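Side-chain contact in endoglucanase (Ganoderma lucidum, PDB 5D8Z), which probably hydrolyses internal beta-1,4-glucosidic bonds of cellulose as a family 5 glycoside hydrolase with a TIM-barrel fold: residues A103-C108 against C115-H120. Residues are numbered along the deposited sequence; the frame is centred on the assembly and turned at random.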
loop_
_atom_site.group_PDB
_atom_site.type_symbol
_atom_site.label_atom_id
_atom_site.label_comp_id
_atom_site.label_asym_id
_atom_site.label_seq_id
_atom_site.Cartn_x
_atom_site.Cartn_y
_atom_site.Cartn_z
ATOM N N ALA A 103 -3.282 0.694 -17.374
ATOM C CA ALA A 103 -3.764 2.083 -17.672
ATOM C C ALA A 103 -3.810 2.961 -16.430
ATOM O O ALA A 103 -3.621 4.139 -16.499
ATOM C CB ALA A 103 -5.116 2.080 -18.339
ATOM N N LEU A 104 -4.034 2.381 -15.281
ATOM C CA LEU A 104 -4.079 3.169 -14.097
ATOM C C LEU A 104 -2.649 3.523 -13.719
ATOM O O LEU A 104 -2.345 4.686 -13.423
ATOM C CB LEU A 104 -4.765 2.369 -13.002
ATOM C CG LEU A 104 -4.955 2.993 -11.631
ATOM C CD1 LEU A 104 -5.509 4.406 -11.772
ATOM C CD2 LEU A 104 -5.878 2.098 -10.804
ATOM N N VAL A 105 -1.775 2.519 -13.742
ATOM C CA VAL A 105 -0.346 2.709 -13.484
ATOM C C VAL A 105 0.268 3.717 -14.441
ATOM O O VAL A 105 1.072 4.543 -14.022
ATOM C CB VAL A 105 0.401 1.374 -13.628
ATOM C CG1 VAL A 105 1.890 1.570 -13.803
ATOM C CG2 VAL A 105 0.120 0.497 -12.423
ATOM N N GLN A 106 -0.111 3.658 -15.726
ATOM C CA GLN A 106 0.323 4.677 -16.687
ATOM C C GLN A 106 -0.175 6.059 -16.351
ATOM O O GLN A 106 0.548 7.018 -16.535
ATOM C CB GLN A 106 -0.081 4.316 -18.096
ATOM C CG GLN A 106 0.676 3.102 -18.634
ATOM C CD GLN A 106 2.170 3.069 -18.240
ATOM O OE1 GLN A 106 2.954 3.969 -18.577
ATOM N NE2 GLN A 106 2.564 2.018 -17.526
ATOM N N ALA A 107 -1.383 6.162 -15.812
ATOM C CA ALA A 107 -1.897 7.454 -15.366
ATOM C C ALA A 107 -1.163 7.971 -14.168
ATOM O O ALA A 107 -1.027 9.170 -13.985
ATOM C CB ALA A 107 -3.369 7.358 -15.028
ATOM N N CYS A 108 -0.744 7.066 -13.314
ATOM C CA CYS A 108 0.003 7.449 -12.122
ATOM C C CYS A 108 1.381 7.977 -12.518
ATOM O O CYS A 108 1.866 8.979 -11.994
ATOM C CB CYS A 108 0.118 6.253 -11.183
ATOM S SG CYS A 108 1.294 6.444 -9.840
ATOM N N CYS A 115 4.649 4.910 -8.251
ATOM C CA CYS A 115 3.433 4.076 -8.089
ATOM C C CYS A 115 3.694 2.751 -7.396
ATOM O O CYS A 115 4.494 1.964 -7.863
ATOM C CB CYS A 115 2.779 3.807 -9.445
ATOM S SG CYS A 115 2.855 5.287 -10.491
ATOM N N ILE A 116 3.003 2.510 -6.288
ATOM C CA ILE A 116 3.047 1.242 -5.606
ATOM C C ILE A 116 2.042 0.289 -6.217
ATOM O O ILE A 116 0.847 0.590 -6.244
ATOM C CB ILE A 116 2.642 1.406 -4.159
ATOM C CG1 ILE A 116 3.735 2.135 -3.367
ATOM C CG2 ILE A 116 2.355 0.059 -3.541
ATOM C CD1 ILE A 116 3.170 3.065 -2.315
ATOM N N VAL A 117 2.533 -0.849 -6.713
ATOM C CA VAL A 117 1.716 -1.905 -7.258
ATOM C C VAL A 117 1.467 -2.878 -6.111
ATOM O O VAL A 117 2.306 -3.715 -5.808
ATOM C CB VAL A 117 2.438 -2.609 -8.418
ATOM C CG1 VAL A 117 1.720 -3.900 -8.786
ATOM C CG2 VAL A 117 2.524 -1.716 -9.640
ATOM N N ASP A 118 0.314 -2.739 -5.473
ATOM C CA ASP A 118 -0.064 -3.439 -4.234
ATOM C C ASP A 118 -0.973 -4.635 -4.488
ATOM O O ASP A 118 -2.138 -4.438 -4.868
ATOM C CB ASP A 118 -0.837 -2.462 -3.326
ATOM C CG ASP A 118 -1.524 -3.153 -2.128
ATOM O OD1 ASP A 118 -0.849 -3.937 -1.386
ATOM O OD2 ASP A 118 -2.733 -2.886 -1.923
ATOM N N VAL A 119 -0.471 -5.849 -4.263
ATOM C CA VAL A 119 -1.320 -7.038 -4.385
ATOM C C VAL A 119 -2.133 -7.148 -3.105
ATOM O O VAL A 119 -1.597 -7.440 -2.033
ATOM C CB VAL A 119 -0.534 -8.349 -4.620
ATOM C CG1 VAL A 119 -1.489 -9.516 -4.649
ATOM C CG2 VAL A 119 0.243 -8.325 -5.915
ATOM N N HIS A 120 -3.441 -6.953 -3.230
ATOM C CA HIS A 120 -4.322 -6.713 -2.095
ATOM C C HIS A 120 -5.000 -7.968 -1.580
ATOM O O HIS A 120 -6.206 -8.042 -1.513
ATOM C CB HIS A 120 -5.375 -5.715 -2.512
ATOM C CG HIS A 120 -5.821 -4.822 -1.402
ATOM N ND1 HIS A 120 -5.127 -3.684 -1.044
ATOM C CD2 HIS A 120 -6.885 -4.892 -0.574
ATOM C CE1 HIS A 120 -5.747 -3.088 -0.044
ATOM N NE2 HIS A 120 -6.811 -3.805 0.265
#
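Cys-108 and Cys-115 are joined by a disulfide, SG to SG 2.0 Å, that ties helix 95-110 to strand 114-119 of the barrel. Its S-S torsion is -106°, turning the two CB-SG bonds roughly crosswise, with the CA atoms of Cys-108 and Cys-115 6.3 Å apart. The halves reach the bridge differently: SG of Cys-108 stands anti to its backbone N (chi1 168°), whereas that of Cys-115 lies anti to its carbonyl carbon. One turn back on the helix, Val-105 adds a loose apolar touch, its CG2 4.3 Å from CG2 of Val-117; Leu-77 and Ile-157 of the two flanking strands also meet Val-105. Met-63 of helix 59-68 packs on Cys-108, and backbone hydrogen bonds to Lys-156 and Ile-158 hold Cys-115 in the sheet. Helix and strand run nearly antiparallel, at 157°, as successive elements of a TIM barrel do. Farther along the chain, His-120 ND1 donates to Asp-118 OD2 on its syn side (2.7 Å), the oxygen lying nearly in the imidazole plane, while Arg-76 forms a salt bridge with OD1 of Asp-118. With no hydrogen bond between these segments, the covalent S-S bond fixes the spacing of helix end and strand start, probably limiting the freedom of the six-residue connection.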